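PDB 4E40: uncharacterized protein from Trypanosoma congolense, which serves as a cell-surface haptoglobin-hemoglobin receptor, an elongated helical bundle probably involved in taking up heme-containing nutrient from the host. Local coordinates for residues 7-12 against 180-185; 16-21 against 138-143; 84-89 against 237-242; 170-175 against 201-206. All coordinates share one frame; numbering follows the deposited sequence.

Contact 1 (7-12 against 180-185); sequences VELEDS and DKLPGV. Unlike the reference sequence in segment 7-12: Glu10 (reference Lys), Ser12 (reference Ala).
The carbonyl oxygen Gly184 O is the polar atom that meets the opposite segment, and its partner there is a methyl group: Val7 CG1 lies 3.7 Å from Gly184 O, a van der Waals contact. No hydrogen bond joins 7-12 to 180-185. The second branch of the same valine does the apolar work, with Val7 CG2 packed 3.6 Å from Val185 CG2, the two side chains crossing at about a right angle. This two-branched contact goes with an unusual torsion: chi1 of Val7, -31°, is about 30° off a staggered position. Further along, Leu9 and Leu182 also cross at roughly a right angle and meet end to end, CD2 of Leu9 standing 4.2 Å from CD2 of Leu182. Both leucines reach helix 12-26 at Ala18, while Leu9 and Val185 reach Leu143 of helix 82-147. The contact thus lays the N-terminal loop over the short turn that leads into helix 183-187, at whose N-cap position Leu182 sits. Just past that helix, Asp188 OD2 takes a weak hydrogen bond from Val7 N. The chemistry implies that branched aliphatic packing, without any directional bond between the segments, contributes to holding the loop to this end of the bundle.

Contact 2 (16-21 against 138-143); sequences AAACEL and VKVSNL
The flat group in play is a backbone one, the peptide carbonyl of Ala18: Val140 CG1 approaches from one face of that peptide, well out of its plane, and comes to 3.6 Å from Ala18 O. No ring, amide or carboxylate side chain enters the contact between 16-21 and 138-143. The methyl of that alanine is more distant, Ala18 CB lying 4.5 Å from Val140 CG1. The other branch of the valine turns to a different residue, with Val140 CG2 4.2 Å from Leu21 CD2. A single torsion serves both: at chi1 176° CG1 stands opposite the backbone N of Val140 and CG2 opposite its carbonyl carbon, which spreads the two methyls over one turn of the facing helix, from Ala18 to Leu21. The nearest alpha carbons, CA of Ala18 and CA of Val140, are 7.0 Å apart, and the valine's methyls bridge the interval. All three touching residues are buried. Helix 12-26 runs roughly antiparallel to helix 82-147 here. Cys19 points away from this interface and is joined to Cys162 by a disulfide, Leu21 continues onto Leu175 and Leu179 of helix 172-180 and onto Val185 of helix 183-187, and Val140 also packs against Arg22 and Leu25 of helix 12-26.

Contact 3 (84-89 against 237-242); sequences AQKVRK and AEEAET
Val87 and Ala240 face each other where two antiparallel helices of a long three-helix bundle come together, 82-147 on one side and 192-246 on the other, with helix 28-73 as the third member. Their alpha carbons are 4.3 Å apart, an approach consistent with the small side chain of Ala240. Neither side chain points straight at the other helix. Instead the valine lies alongside the alanine backbone, Val87 CG2 being 3.6 Å from Ala240 O. The two side chains brush more loosely, with 4.2 Å between Val87 CG1 and Ala240 CB. With CG1 opposite its own backbone N (chi1 173°), Val87 turns both methyls to that one carbonyl oxygen. Both residues also rest on Ala70 of helix 28-73, which places the pair on the inner side of the bundle.

At the solvent-facing margin the orientation changes. The extended chain of Glu239 brings its carboxylate up to helix 82-147, where it meets the aliphatic stem of Lys86, OE2 of Glu239 lying 3.9 Å from CB of Lys86, while the lysine chain runs on past it. The opposite charges remain apart, with 5.8 Å between Lys86 NZ and Glu239 OE2, so any attraction is probably weak. A water closes the gap between the helices: it donates both to Lys86 O, at 3.0 Å, and to Glu239 OE1, at 2.8 Å.

Contact 4 (170-175 against 201-206); sequences VTAKSL and SLDNLD
Ala172, in the first turn of helix 172-180, directs its methyl group at helix 192-246 and touches two consecutive residues there. Its CB is 4.0 Å from Leu202 CB. On the neighbouring residue, in the one of two deposited conformers described here, Ala172 CB is equally near both carboxylate oxygens, 3.5 Å from Asp203 OD1 and from Asp203 OD2; the methyl comes obliquely over one face of the carboxylate and not in its plane. Leu202 adds a second touch with its tip: chi1 of -73° brings CD1 of Leu202 to 4.2 Å from the N of Ala172, at the start of the short helix.

The next shell fixes where that helix starts. Thr171 is the N-cap and forms a capping box with Ser174. The amide N of Ser174 donates to Thr171 OG1 at 2.9 Å, and in return the amide N of Thr171 donates to Ser174 OG at 3.0 Å in a nearly straight bond of 176°. Ala172 is thereby held between two mutually bonded residues. A carboxylate beside this helix start may also be favoured by the helix dipole, although no hydrogen bond links the segments.

Farther out, Gln24 of helix 12-26 donates to Ser174 OG, and Leu175 packs on Leu25 of that helix. Leu202 packs on Ala129 of helix 82-147 and Leu35 of helix 28-73 while Ala172 meets it from the short helix, which places the start of 172-180 against the long bundle.

Packing without direct hydrogen bonds is common to all four contacts, yet their settings differ. Contacts 1 and 2 are buried and touch each other, and contact 2 in turn touches contact 4. Contacts 1 and 2 lie toward one end, and contact 4 sits between them and the middle of the molecule; together they join helices 12-26, 172-180 and 183-187 to the long helices. Contact 3 lies on the other side of the chain's centre from contacts 1 and 2, its centre about 77 Å from that of contact 2, although helix 82-147 runs through both. Helix 192-246 likewise joins contacts 3 and 4. The buried pair uses aliphatic side chains and backbone carbonyls, whereas the partly buried contacts 3 and 4 bring carboxylates to their margins.

Contact 1 (7-12 against 180-185)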
loop_
_atom_site.group_PDB
_atom_site.type_symbol
_atom_site.label_atom_id
_atom_site.label_comp_id
_atom_site.label_asym_id
_atom_site.label_seq_id
_atom_site.Cartn_x
_atom_site.Cartn_y
_atom_site.Cartn_z
ATOM N N VAL A 7 -10.237 -36.615 8.552
ATOM C CA VAL A 7 -10.248 -37.314 7.279
ATOM C C VAL A 7 -8.899 -38.054 7.065
ATOM O O VAL A 7 -7.857 -37.546 7.450
ATOM C CB VAL A 7 -10.640 -36.324 6.148
ATOM C CG1 VAL A 7 -11.581 -35.271 6.731
ATOM C CG2 VAL A 7 -9.442 -35.583 5.562
ATOM N N GLU A 8 -8.925 -39.288 6.584
ATOM C CA GLU A 8 -7.668 -40.025 6.387
ATOM C C GLU A 8 -7.273 -39.967 4.900
ATOM O O GLU A 8 -8.156 -39.901 4.048
ATOM C CB GLU A 8 -7.818 -41.465 6.806
ATOM C CG GLU A 8 -7.677 -41.665 8.292
ATOM C CD GLU A 8 -7.352 -43.105 8.599
ATOM O OE1 GLU A 8 -8.139 -44.006 8.195
ATOM O OE2 GLU A 8 -6.297 -43.328 9.227
ATOM N N LEU A 9 -5.983 -39.889 4.591
ATOM C CA LEU A 9 -5.584 -39.828 3.161
ATOM C C LEU A 9 -5.789 -41.255 2.627
ATOM O O LEU A 9 -5.351 -42.235 3.258
ATOM C CB LEU A 9 -4.131 -39.331 3.033
ATOM C CG LEU A 9 -3.889 -37.889 3.572
ATOM C CD1 LEU A 9 -2.427 -37.531 3.737
ATOM C CD2 LEU A 9 -4.562 -36.879 2.647
ATOM N N GLU A 10 -6.480 -41.360 1.502
ATOM C CA GLU A 10 -7.074 -42.640 1.083
ATOM C C GLU A 10 -6.212 -43.358 0.047
ATOM O O GLU A 10 -6.369 -44.559 -0.187
ATOM C CB GLU A 10 -8.449 -42.317 0.485
ATOM C CG GLU A 10 -9.342 -43.474 0.188
ATOM C CD GLU A 10 -10.647 -43.086 -0.540
ATOM O OE1 GLU A 10 -10.864 -41.909 -0.881
ATOM O OE2 GLU A 10 -11.490 -43.979 -0.762
ATOM N N ASP A 11 -5.356 -42.605 -0.646
ATOM C CA ASP A 11 -4.611 -43.194 -1.753
ATOM C C ASP A 11 -3.351 -42.371 -2.045
ATOM O O ASP A 11 -3.153 -41.328 -1.430
ATOM C CB ASP A 11 -5.474 -43.351 -3.003
ATOM C CG ASP A 11 -6.179 -42.067 -3.389
ATOM O OD1 ASP A 11 -7.434 -42.158 -3.691
ATOM O OD2 ASP A 11 -5.492 -41.065 -3.561
ATOM N N SER A 12 -2.515 -42.866 -2.941
ATOM C CA SER A 12 -1.236 -42.182 -3.265
ATOM C C SER A 12 -1.450 -40.765 -3.737
ATOM O O SER A 12 -0.689 -39.855 -3.365
ATOM C CB SER A 12 -0.504 -42.917 -4.402
ATOM O OG SER A 12 -0.287 -44.284 -4.010
ATOM N N ASP A 180 -8.313 -27.386 -3.441
ATOM C CA ASP A 180 -9.423 -27.986 -4.225
ATOM C C ASP A 180 -9.092 -29.392 -4.654
ATOM O O ASP A 180 -10.024 -30.176 -4.911
ATOM C CB ASP A 180 -9.706 -27.151 -5.457
ATOM C CG ASP A 180 -10.388 -25.854 -5.130
ATOM O OD1 ASP A 180 -10.736 -25.580 -3.943
ATOM O OD2 ASP A 180 -10.508 -25.026 -6.074
ATOM N N LYS A 181 -7.799 -29.794 -4.674
ATOM C CA LYS A 181 -7.460 -31.191 -4.965
ATOM C C LYS A 181 -7.774 -32.170 -3.826
ATOM O O LYS A 181 -7.765 -33.406 -3.999
ATOM C CB LYS A 181 -5.961 -31.292 -5.325
ATOM C CG LYS A 181 -5.559 -30.620 -6.605
ATOM C CD LYS A 181 -4.333 -31.328 -7.177
ATOM C CE LYS A 181 -4.733 -32.172 -8.385
ATOM N NZ LYS A 181 -3.525 -32.709 -9.095
ATOM N N LEU A 182 -7.965 -31.629 -2.618
ATOM C CA LEU A 182 -8.265 -32.428 -1.425
ATOM C C LEU A 182 -9.521 -31.894 -0.751
ATOM O O LEU A 182 -9.462 -31.348 0.359
ATOM C CB LEU A 182 -7.136 -32.308 -0.409
ATOM C CG LEU A 182 -5.900 -33.101 -0.579
ATOM C CD1 LEU A 182 -4.888 -32.618 0.456
ATOM C CD2 LEU A 182 -6.223 -34.585 -0.421
ATOM N N PRO A 183 -10.659 -32.118 -1.383
ATOM C CA PRO A 183 -11.898 -31.531 -0.886
ATOM C C PRO A 183 -12.237 -31.997 0.538
ATOM O O PRO A 183 -12.794 -31.201 1.313
ATOM C CB PRO A 183 -12.957 -31.971 -1.935
ATOM C CG PRO A 183 -12.337 -33.181 -2.627
ATOM C CD PRO A 183 -10.858 -32.891 -2.629
ATOM N N GLY A 184 -11.860 -33.226 0.923
ATOM C CA GLY A 184 -12.153 -33.692 2.275
ATOM C C GLY A 184 -11.379 -32.908 3.318
ATOM O O GLY A 184 -11.930 -32.507 4.350
ATOM N N VAL A 185 -10.108 -32.630 3.040
ATOM C CA VAL A 185 -9.293 -31.824 3.956
ATOM C C VAL A 185 -9.738 -30.365 3.971
ATOM O O VAL A 185 -9.813 -29.728 5.025
ATOM C CB VAL A 185 -7.756 -31.926 3.608
ATOM C CG1 VAL A 185 -6.912 -30.884 4.364
ATOM C CG2 VAL A 185 -7.219 -33.365 3.843
#

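Contact 2 (16-21 against 138-143)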
loop_
_atom_site.group_PDB
_atom_site.type_symbol
_atom_site.label_atom_id
_atom_site.label_comp_id
_atom_site.label_asym_id
_atom_site.label_seq_id
_atom_site.Cartn_x
_atom_site.Cartn_y
_atom_site.Cartn_z
ATOM N N ALA A 16 0.080 -37.219 -2.236
ATOM C CA ALA A 16 0.871 -36.249 -3.008
ATOM C C ALA A 16 0.216 -34.897 -2.939
ATOM O O ALA A 16 0.872 -33.870 -2.811
ATOM C CB ALA A 16 0.995 -36.717 -4.463
ATOM N N ALA A 17 -1.112 -34.889 -3.038
ATOM C CA ALA A 17 -1.800 -33.611 -2.916
ATOM C C ALA A 17 -1.648 -32.967 -1.524
ATOM O O ALA A 17 -1.506 -31.723 -1.434
ATOM C CB ALA A 17 -3.306 -33.760 -3.299
ATOM N N ALA A 18 -1.652 -33.778 -0.469
ATOM C CA ALA A 18 -1.450 -33.224 0.897
ATOM C C ALA A 18 -0.021 -32.748 1.068
ATOM O O ALA A 18 0.192 -31.714 1.710
ATOM C CB ALA A 18 -1.817 -34.270 1.953
ATOM N N CYS A 19 0.946 -33.444 0.461
ATOM C CA CYS A 19 2.375 -33.004 0.499
ATOM C C CYS A 19 2.494 -31.629 -0.131
ATOM O O CYS A 19 3.073 -30.700 0.462
ATOM C CB CYS A 19 3.212 -34.020 -0.304
ATOM S SG CYS A 19 4.954 -33.800 0.134
ATOM N N GLU A 20 1.891 -31.473 -1.334
ATOM C CA GLU A 20 1.936 -30.157 -2.011
ATOM C C GLU A 20 1.203 -29.095 -1.184
ATOM O O GLU A 20 1.657 -27.952 -1.087
ATOM C CB GLU A 20 1.365 -30.219 -3.433
ATOM C CG GLU A 20 1.374 -28.865 -4.176
ATOM C CD GLU A 20 2.742 -28.207 -4.208
ATOM O OE1 GLU A 20 3.768 -28.923 -4.021
ATOM O OE2 GLU A 20 2.827 -26.969 -4.391
ATOM N N LEU A 21 0.033 -29.430 -0.648
ATOM C CA LEU A 21 -0.713 -28.475 0.174
ATOM C C LEU A 21 0.135 -28.013 1.372
ATOM O O LEU A 21 0.146 -26.823 1.694
ATOM C CB LEU A 21 -2.005 -29.097 0.699
ATOM C CG LEU A 21 -2.895 -28.257 1.617
ATOM C CD1 LEU A 21 -3.296 -26.923 0.962
ATOM C CD2 LEU A 21 -4.134 -28.995 2.122
ATOM N N VAL A 138 1.045 -26.994 10.332
ATOM C CA VAL A 138 1.275 -27.999 11.427
ATOM C C VAL A 138 0.247 -29.073 11.344
ATOM O O VAL A 138 0.571 -30.295 11.395
ATOM C CB VAL A 138 1.187 -27.355 12.819
ATOM C CG1 VAL A 138 1.238 -28.445 13.887
ATOM C CG2 VAL A 138 2.356 -26.419 12.988
ATOM N N LYS A 139 -1.020 -28.735 11.154
ATOM C CA LYS A 139 -2.034 -29.792 11.112
ATOM C C LYS A 139 -1.976 -30.744 9.898
ATOM O O LYS A 139 -2.231 -31.959 10.002
ATOM C CB LYS A 139 -3.423 -29.198 11.202
ATOM C CG LYS A 139 -3.621 -28.422 12.494
ATOM C CD LYS A 139 -5.062 -28.034 12.709
ATOM C CE LYS A 139 -5.243 -27.287 14.036
ATOM N NZ LYS A 139 -6.672 -27.319 14.448
ATOM N N VAL A 140 -1.644 -30.176 8.736
ATOM C CA VAL A 140 -1.457 -30.992 7.561
ATOM C C VAL A 140 -0.181 -31.831 7.722
ATOM O O VAL A 140 -0.145 -32.968 7.263
ATOM C CB VAL A 140 -1.463 -30.156 6.228
ATOM C CG1 VAL A 140 -1.169 -31.041 4.991
ATOM C CG2 VAL A 140 -2.833 -29.476 6.114
ATOM N N SER A 141 0.871 -31.283 8.345
ATOM C CA SER A 141 2.085 -32.073 8.584
ATOM C C SER A 141 1.744 -33.250 9.487
ATOM O O SER A 141 2.282 -34.362 9.272
ATOM C CB SER A 141 3.196 -31.251 9.246
ATOM O OG SER A 141 3.701 -30.280 8.347
ATOM N N ASN A 142 0.873 -33.031 10.486
ATOM C CA ASN A 142 0.463 -34.143 11.372
ATOM C C ASN A 142 -0.231 -35.230 10.590
ATOM O O ASN A 142 -0.003 -36.440 10.841
ATOM C CB ASN A 142 -0.399 -33.687 12.542
ATOM C CG ASN A 142 0.341 -32.788 13.482
ATOM O OD1 ASN A 142 1.593 -32.729 13.470
ATOM N ND2 ASN A 142 -0.411 -32.067 14.330
ATOM N N LEU A 143 -1.116 -34.819 9.673
ATOM C CA LEU A 143 -1.847 -35.741 8.827
ATOM C C LEU A 143 -0.893 -36.569 7.974
ATOM O O LEU A 143 -1.053 -37.799 7.866
ATOM C CB LEU A 143 -2.871 -34.958 7.960
ATOM C CG LEU A 143 -3.700 -35.795 7.008
ATOM C CD1 LEU A 143 -4.769 -36.624 7.736
ATOM C CD2 LEU A 143 -4.353 -34.873 5.948
#

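Contact 3 (84-89 against 237-242)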
loop_
_atom_site.group_PDB
_atom_site.type_symbol
_atom_site.label_atom_id
_atom_site.label_comp_id
_atom_site.label_asym_id
_atom_site.label_seq_id
_atom_site.Cartn_x
_atom_site.Cartn_y
_atom_site.Cartn_z
ATOM N N ALA A 84 2.046 50.479 -11.058
ATOM C CA ALA A 84 1.201 50.002 -9.946
ATOM C C ALA A 84 0.253 48.922 -10.462
ATOM O O ALA A 84 -0.044 47.930 -9.773
ATOM C CB ALA A 84 0.412 51.159 -9.334
ATOM N N GLN A 85 -0.227 49.100 -11.689
ATOM C CA GLN A 85 -1.054 48.049 -12.271
ATOM C C GLN A 85 -0.360 46.727 -12.464
ATOM O O GLN A 85 -0.979 45.696 -12.206
ATOM C CB GLN A 85 -1.704 48.548 -13.562
ATOM C CG GLN A 85 -2.657 49.699 -13.239
ATOM C CD GLN A 85 -3.913 49.273 -12.456
ATOM O OE1 GLN A 85 -4.789 48.629 -13.035
ATOM N NE2 GLN A 85 -4.022 49.638 -11.140
ATOM N N LYS A 86 0.896 46.720 -12.887
ATOM C CA LYS A 86 1.580 45.444 -13.019
ATOM C C LYS A 86 1.715 44.853 -11.623
ATOM O O LYS A 86 1.562 43.665 -11.425
ATOM C CB LYS A 86 2.939 45.585 -13.667
ATOM C CG LYS A 86 2.832 46.111 -15.111
ATOM C CD LYS A 86 4.211 46.262 -15.704
ATOM C CE LYS A 86 4.131 46.680 -17.180
ATOM N NZ LYS A 86 5.395 47.303 -17.655
ATOM N N VAL A 87 1.961 45.705 -10.617
ATOM C CA VAL A 87 2.105 45.146 -9.262
ATOM C C VAL A 87 0.804 44.484 -8.757
ATOM O O VAL A 87 0.828 43.365 -8.252
ATOM C CB VAL A 87 2.492 46.273 -8.258
ATOM C CG1 VAL A 87 2.475 45.753 -6.806
ATOM C CG2 VAL A 87 3.875 46.765 -8.642
ATOM N N ARG A 88 -0.315 45.186 -8.927
ATOM C CA ARG A 88 -1.609 44.696 -8.428
ATOM C C ARG A 88 -1.994 43.430 -9.192
ATOM O O ARG A 88 -2.492 42.475 -8.585
ATOM C CB ARG A 88 -2.708 45.764 -8.586
ATOM C CG ARG A 88 -2.478 46.945 -7.602
ATOM C CD ARG A 88 -3.074 48.225 -8.187
ATOM N NE ARG A 88 -2.691 49.325 -7.293
ATOM C CZ ARG A 88 -2.682 50.615 -7.607
ATOM N NH1 ARG A 88 -2.307 51.480 -6.680
ATOM N NH2 ARG A 88 -3.030 51.055 -8.835
ATOM N N LYS A 89 -1.738 43.423 -10.500
ATOM C CA LYS A 89 -2.124 42.217 -11.261
ATOM C C LYS A 89 -1.283 41.019 -10.900
ATOM O O LYS A 89 -1.817 39.888 -10.773
ATOM C CB LYS A 89 -1.994 42.469 -12.756
ATOM C CG LYS A 89 -3.072 43.403 -13.298
ATOM C CD LYS A 89 -2.834 43.648 -14.782
ATOM C CE LYS A 89 -3.508 44.932 -15.198
ATOM N NZ LYS A 89 -3.158 45.338 -16.598
ATOM N N ALA A 237 4.908 36.864 -7.556
ATOM C CA ALA A 237 5.365 37.693 -6.418
ATOM C C ALA A 237 6.664 38.448 -6.730
ATOM O O ALA A 237 6.795 39.606 -6.332
ATOM C CB ALA A 237 5.500 36.851 -5.151
ATOM N N GLU A 238 7.605 37.816 -7.410
ATOM C CA GLU A 238 8.816 38.492 -7.812
ATOM C C GLU A 238 8.489 39.728 -8.673
ATOM O O GLU A 238 8.966 40.862 -8.426
ATOM C CB GLU A 238 9.743 37.527 -8.541
ATOM C CG GLU A 238 10.404 36.478 -7.668
ATOM C CD GLU A 238 11.005 35.349 -8.496
ATOM O OE1 GLU A 238 11.253 35.570 -9.705
ATOM O OE2 GLU A 238 11.218 34.237 -7.960
ATOM N N GLU A 239 7.626 39.538 -9.670
ATOM C CA GLU A 239 7.220 40.689 -10.483
ATOM C C GLU A 239 6.611 41.811 -9.656
ATOM O O GLU A 239 6.936 43.009 -9.854
ATOM C CB GLU A 239 6.327 40.276 -11.690
ATOM C CG GLU A 239 6.279 41.501 -12.635
ATOM C CD GLU A 239 5.165 41.515 -13.666
ATOM O OE1 GLU A 239 4.290 40.614 -13.677
ATOM O OE2 GLU A 239 5.172 42.518 -14.432
ATOM N N ALA A 240 5.737 41.462 -8.719
ATOM C CA ALA A 240 5.125 42.462 -7.864
ATOM C C ALA A 240 6.230 43.236 -7.102
ATOM O O ALA A 240 6.156 44.461 -7.022
ATOM C CB ALA A 240 4.113 41.854 -6.905
ATOM N N GLU A 241 7.216 42.534 -6.552
ATOM C CA GLU A 241 8.304 43.206 -5.811
ATOM C C GLU A 241 9.137 44.076 -6.752
ATOM O O GLU A 241 9.314 45.282 -6.503
ATOM C CB GLU A 241 9.186 42.184 -5.073
ATOM C CG GLU A 241 8.446 41.402 -3.996
ATOM C CD GLU A 241 9.359 40.567 -3.107
ATOM O OE1 GLU A 241 9.684 39.411 -3.465
ATOM O OE2 GLU A 241 9.714 41.058 -2.023
ATOM N N THR A 242 9.624 43.476 -7.835
ATOM C CA THR A 242 10.483 44.183 -8.779
ATOM C C THR A 242 9.810 45.468 -9.293
ATOM O O THR A 242 10.404 46.567 -9.254
ATOM C CB THR A 242 10.874 43.264 -9.964
ATOM O OG1 THR A 242 11.655 42.186 -9.483
ATOM C CG2 THR A 242 11.748 44.018 -10.970
HETATM O O HOH W 1 1.819 41.856 -13.792
#

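Contact 4 (170-175 against 201-206)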
loop_
_atom_site.group_PDB
_atom_site.type_symbol
_atom_site.label_atom_id
_atom_site.label_comp_id
_atom_site.label_asym_id
_atom_site.label_seq_id
_atom_site.Cartn_x
_atom_site.Cartn_y
_atom_site.Cartn_z
ATOM N N VAL A 170 4.199 -19.265 -3.385
ATOM C CA VAL A 170 2.721 -19.409 -3.063
ATOM C C VAL A 170 1.978 -18.128 -3.358
ATOM O O VAL A 170 2.411 -16.985 -3.059
ATOM C CB VAL A 170 2.498 -19.784 -1.607
ATOM C CG1 VAL A 170 0.977 -19.824 -1.269
ATOM C CG2 VAL A 170 3.086 -21.115 -1.368
ATOM N N THR A 171 0.775 -18.316 -3.948
ATOM C CA THR A 171 -0.189 -17.257 -4.141
ATOM C C THR A 171 -1.540 -17.737 -3.622
ATOM O O THR A 171 -1.746 -18.930 -3.428
ATOM C CB THR A 171 -0.374 -16.829 -5.612
ATOM O OG1 THR A 171 -0.858 -17.929 -6.369
ATOM C CG2 THR A 171 0.975 -16.432 -6.215
ATOM N N ALA A 172 -2.461 -16.776 -3.428
ATOM C CA ALA A 172 -3.824 -17.233 -3.072
ATOM C C ALA A 172 -4.369 -18.164 -4.167
ATOM O O ALA A 172 -5.061 -19.132 -3.847
ATOM C CB ALA A 172 -4.779 -16.009 -2.856
ATOM N N LYS A 173 -4.072 -17.895 -5.414
ATOM C CA LYS A 173 -4.515 -18.743 -6.499
ATOM C C LYS A 173 -3.931 -20.131 -6.417
ATOM O O LYS A 173 -4.674 -21.131 -6.540
ATOM C CB LYS A 173 -4.118 -18.060 -7.822
ATOM C CG LYS A 173 -4.541 -18.875 -9.034
ATOM C CD LYS A 173 -4.088 -18.153 -10.326
ATOM C CE LYS A 173 -4.546 -18.937 -11.563
ATOM N NZ LYS A 173 -4.126 -18.178 -12.793
ATOM N N SER A 174 -2.615 -20.235 -6.182
ATOM C CA SER A 174 -2.067 -21.581 -6.144
ATOM C C SER A 174 -2.489 -22.347 -4.879
ATOM O O SER A 174 -2.710 -23.557 -4.940
ATOM C CB SER A 174 -0.501 -21.565 -6.271
ATOM O OG SER A 174 0.063 -21.041 -5.047
ATOM N N LEU A 175 -2.703 -21.648 -3.760
ATOM C CA LEU A 175 -3.115 -22.340 -2.569
ATOM C C LEU A 175 -4.552 -22.860 -2.769
ATOM O O LEU A 175 -4.843 -23.964 -2.355
ATOM C CB LEU A 175 -2.995 -21.397 -1.374
ATOM C CG LEU A 175 -3.531 -21.991 -0.067
ATOM C CD1 LEU A 175 -2.797 -23.295 0.344
ATOM C CD2 LEU A 175 -3.404 -20.926 1.029
ATOM N N SER A 201 -7.417 -13.291 3.691
ATOM C CA SER A 201 -6.336 -12.372 4.159
ATOM C C SER A 201 -5.346 -12.085 3.041
ATOM O O SER A 201 -4.980 -10.904 2.829
ATOM C CB SER A 201 -5.586 -12.942 5.347
ATOM O OG SER A 201 -6.442 -13.016 6.494
ATOM N N LEU A 202 -4.928 -13.100 2.273
ATOM C CA LEU A 202 -4.002 -12.840 1.169
ATOM C C LEU A 202 -4.637 -11.973 0.075
ATOM O O LEU A 202 -3.942 -11.114 -0.487
ATOM C CB LEU A 202 -3.554 -14.145 0.502
ATOM C CG LEU A 202 -2.573 -14.945 1.359
ATOM C CD1 LEU A 202 -2.321 -16.320 0.696
ATOM C CD2 LEU A 202 -1.248 -14.217 1.604
ATOM N N ASP A 203 -5.912 -12.194 -0.231
ATOM C CA ASP A 203 -6.562 -11.392 -1.284
ATOM C C ASP A 203 -6.794 -9.925 -0.817
ATOM O O ASP A 203 -6.674 -8.981 -1.601
ATOM C CB ASP A 203 -7.801 -12.109 -1.846
ATOM C CG ASP A 203 -7.432 -13.348 -2.744
ATOM O OD1 ASP A 203 -6.643 -13.193 -3.734
ATOM O OD2 ASP A 203 -7.930 -14.497 -2.493
ATOM N N ASN A 204 -7.020 -9.735 0.467
ATOM C CA ASN A 204 -7.173 -8.350 1.024
ATOM C C ASN A 204 -5.816 -7.653 1.068
ATOM O O ASN A 204 -5.727 -6.459 0.778
ATOM C CB ASN A 204 -7.862 -8.370 2.388
ATOM C CG ASN A 204 -9.365 -8.624 2.254
ATOM O OD1 ASN A 204 -9.950 -8.234 1.246
ATOM N ND2 ASN A 204 -9.987 -9.199 3.273
ATOM N N LEU A 205 -4.775 -8.395 1.444
ATOM C CA LEU A 205 -3.394 -7.891 1.470
ATOM C C LEU A 205 -2.979 -7.417 0.078
ATOM O O LEU A 205 -2.459 -6.313 -0.062
ATOM C CB LEU A 205 -2.490 -9.002 2.028
ATOM C CG LEU A 205 -0.988 -8.759 2.004
ATOM C CD1 LEU A 205 -0.582 -7.418 2.705
ATOM C CD2 LEU A 205 -0.286 -9.933 2.636
ATOM N N ASP A 206 -3.199 -8.261 -0.934
ATOM C CA ASP A 206 -2.818 -7.961 -2.313
ATOM C C ASP A 206 -3.556 -6.685 -2.751
ATOM O O ASP A 206 -2.900 -5.756 -3.291
ATOM C CB ASP A 206 -3.220 -9.173 -3.168
ATOM C CG ASP A 206 -2.632 -9.173 -4.531
ATOM O OD1 ASP A 206 -1.787 -8.329 -4.877
ATOM O OD2 ASP A 206 -2.952 -10.166 -5.266
#